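Long-range contact in H/ACA ribonucleoprotein complex non-core subunit NAF1 (Saccharomyces cerevisiae, PDB 2V3M), which binds RNA and is required for maturation of box H/ACA snoRNPs, joining the assembling particle before GAR1 replaces it: residues A[43-48]-A[83-88]. Sequence-based numbering, arbitrary orientation.
Sequences NIIIHA and NPFYRI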
loop_
_atom_site.group_PDB
_atom_site.type_symbol
_atom_site.label_atom_id
_atom_site.label_comp_id
_atom_site.label_asym_id
_atom_site.label_seq_id
_atom_site.Cartn_x
_atom_site.Cartn_y
_atom_site.Cartn_z
ATOM N N ASN A 43 2.262 5.815 -5.766
ATOM C CA ASN A 43 1.606 5.968 -4.458
ATOM C C ASN A 43 2.564 5.891 -3.276
ATOM O O ASN A 43 3.508 5.070 -3.312
ATOM C CB ASN A 43 0.558 4.950 -4.267
ATOM C CG ASN A 43 -0.516 5.054 -5.311
ATOM O OD1 ASN A 43 -1.541 5.776 -5.125
ATOM N ND2 ASN A 43 -0.344 4.287 -6.433
ATOM N N ILE A 44 2.328 6.718 -2.261
ATOM C CA ILE A 44 3.069 6.642 -1.041
ATOM C C ILE A 44 2.047 6.231 0.035
ATOM O O ILE A 44 0.939 6.787 0.139
ATOM C CB ILE A 44 3.694 8.019 -0.692
ATOM C CG1 ILE A 44 4.737 8.414 -1.709
ATOM C CG2 ILE A 44 4.287 8.029 0.691
ATOM C CD1 ILE A 44 5.622 7.352 -2.056
ATOM N N ILE A 45 2.420 5.240 0.820
ATOM C CA ILE A 45 1.538 4.697 1.815
ATOM C C ILE A 45 2.095 4.993 3.224
ATOM O O ILE A 45 3.227 4.640 3.506
ATOM C CB ILE A 45 1.449 3.208 1.687
ATOM C CG1 ILE A 45 0.701 2.868 0.453
ATOM C CG2 ILE A 45 0.696 2.648 2.822
ATOM C CD1 ILE A 45 -0.185 3.762 -0.028
ATOM N N ILE A 46 1.285 5.578 4.084
ATOM C CA ILE A 46 1.686 5.883 5.462
ATOM C C ILE A 46 0.819 5.113 6.464
ATOM O O ILE A 46 -0.428 5.042 6.288
ATOM C CB ILE A 46 1.562 7.432 5.709
ATOM C CG1 ILE A 46 2.442 8.065 4.620
ATOM C CG2 ILE A 46 1.932 7.852 7.207
ATOM C CD1 ILE A 46 2.811 9.337 4.790
ATOM N N HIS A 47 1.425 4.530 7.471
ATOM C CA HIS A 47 0.628 3.728 8.322
ATOM C C HIS A 47 0.365 4.581 9.518
ATOM O O HIS A 47 1.331 5.063 10.143
ATOM C CB HIS A 47 1.376 2.476 8.746
ATOM C CG HIS A 47 0.505 1.439 9.393
ATOM N ND1 HIS A 47 0.986 0.219 9.825
ATOM C CD2 HIS A 47 -0.818 1.435 9.701
ATOM C CE1 HIS A 47 0.005 -0.510 10.342
ATOM N NE2 HIS A 47 -1.105 0.207 10.283
ATOM N N ALA A 48 -0.921 4.804 9.839
ATOM C CA ALA A 48 -1.275 5.646 10.987
ATOM C C ALA A 48 -0.673 5.161 12.314
ATOM O O ALA A 48 -0.521 3.960 12.532
ATOM C CB ALA A 48 -2.762 5.791 11.109
ATOM N N ASN A 83 -6.242 1.504 13.036
ATOM C CA ASN A 83 -4.935 1.820 12.479
ATOM C C ASN A 83 -5.005 2.037 10.992
ATOM O O ASN A 83 -4.683 1.173 10.228
ATOM C CB ASN A 83 -3.978 0.661 12.773
ATOM C CG ASN A 83 -3.510 0.646 14.260
ATOM O OD1 ASN A 83 -2.700 1.516 14.673
ATOM N ND2 ASN A 83 -4.048 -0.318 15.075
ATOM N N PRO A 84 -5.497 3.173 10.570
ATOM C CA PRO A 84 -5.752 3.451 9.199
ATOM C C PRO A 84 -4.466 3.373 8.378
ATOM O O PRO A 84 -3.418 3.322 8.901
ATOM C CB PRO A 84 -6.286 4.887 9.283
ATOM C CG PRO A 84 -6.778 5.037 10.557
ATOM C CD PRO A 84 -5.912 4.277 11.429
ATOM N N PHE A 85 -4.552 3.410 7.082
ATOM C CA PHE A 85 -3.418 3.641 6.193
ATOM C C PHE A 85 -3.783 4.788 5.318
ATOM O O PHE A 85 -4.948 4.849 4.880
ATOM C CB PHE A 85 -3.258 2.528 5.193
ATOM C CG PHE A 85 -2.758 1.247 5.772
ATOM C CD1 PHE A 85 -3.620 0.192 5.956
ATOM C CD2 PHE A 85 -1.456 1.080 6.090
ATOM C CE1 PHE A 85 -3.176 -1.041 6.486
ATOM C CE2 PHE A 85 -0.990 -0.113 6.663
ATOM C CZ PHE A 85 -1.821 -1.184 6.857
ATOM N N TYR A 86 -2.816 5.674 5.054
ATOM C CA TYR A 86 -3.093 6.823 4.271
ATOM C C TYR A 86 -2.420 6.624 2.946
ATOM O O TYR A 86 -1.290 6.155 2.880
ATOM C CB TYR A 86 -2.550 7.998 4.977
ATOM C CG TYR A 86 -3.145 8.186 6.315
ATOM C CD1 TYR A 86 -2.343 8.371 7.446
ATOM C CD2 TYR A 86 -4.515 8.158 6.489
ATOM C CE1 TYR A 86 -2.901 8.544 8.718
ATOM C CE2 TYR A 86 -5.083 8.395 7.717
ATOM C CZ TYR A 86 -4.276 8.574 8.854
ATOM O OH TYR A 86 -4.895 8.781 10.097
ATOM N N ARG A 87 -3.113 6.917 1.865
ATOM C CA ARG A 87 -2.466 6.840 0.558
ATOM C C ARG A 87 -2.361 8.201 -0.105
ATOM O O ARG A 87 -3.407 8.932 -0.241
ATOM C CB ARG A 87 -3.277 5.905 -0.264
ATOM C CG ARG A 87 -2.760 5.564 -1.638
ATOM C CD ARG A 87 -3.964 4.847 -2.359
ATOM N NE ARG A 87 -4.088 5.404 -3.667
ATOM C CZ ARG A 87 -5.197 5.805 -4.269
ATOM N NH1 ARG A 87 -6.392 5.693 -3.733
ATOM N NH2 ARG A 87 -5.110 6.282 -5.500
ATOM N N ILE A 88 -1.115 8.562 -0.482
ATOM C CA ILE A 88 -0.825 9.851 -1.162
ATOM C C ILE A 88 -0.395 9.502 -2.578
ATOM O O ILE A 88 0.617 8.874 -2.767
ATOM C CB ILE A 88 0.267 10.658 -0.459
ATOM C CG1 ILE A 88 -0.178 11.113 0.909
ATOM C CG2 ILE A 88 0.522 11.933 -1.245
ATOM C CD1 ILE A 88 0.460 10.483 1.967
#
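H47 lies almost flat against F85 in an offset stack, ring centroids 4.3 Å apart and planes at 24°. The phenyl corner CE2 sits over the centre of the imidazole, 3.4 Å above its plane. CG anti to the backbone N (chi1 -167°) sets the imidazole of H47 beside F85, and P84 O lies at the ring edge, near its plane, next to CD2. Next along this face, I45 fills the notch between F85 and R87: CG2 rests on F85 CD2, while CD1 swings over to lie 3.5 Å from R87 CG. R87 then reaches past I45, and its NE gives N43 OD1 a nearly straight hydrogen bond of 3.0 Å; the oxygen lies in the guanidinium plane, but NE stands above the amide plane. An alanine in place of R87 would probably leave N43 OD1 without this donor and open a gap beside I45 CD1.

The reverse face carries I44, I46, Y86 and I88, and there I46 CD1 meets I88 CD1. A48 CB points toward the partner strand, into the hollow between P84 CD at 3.5 Å and Y86 CE1 at 3.6 Å. Between the two antiparallel strands, backbone hydrogen bonds join I44 to I88 and I46 to Y86 in both directions, with A48 N to P84 O closing the row.

The face with F85 and I45 meets F40 of the second subunit. Both strands are internal to the sheet of this Gar1-like domain. Strand 30-40 flanks 43-48, strand 76-78 flanks 85-89 and supplies E76 for a salt bridge to R87, and helix 95-102 packs on I44.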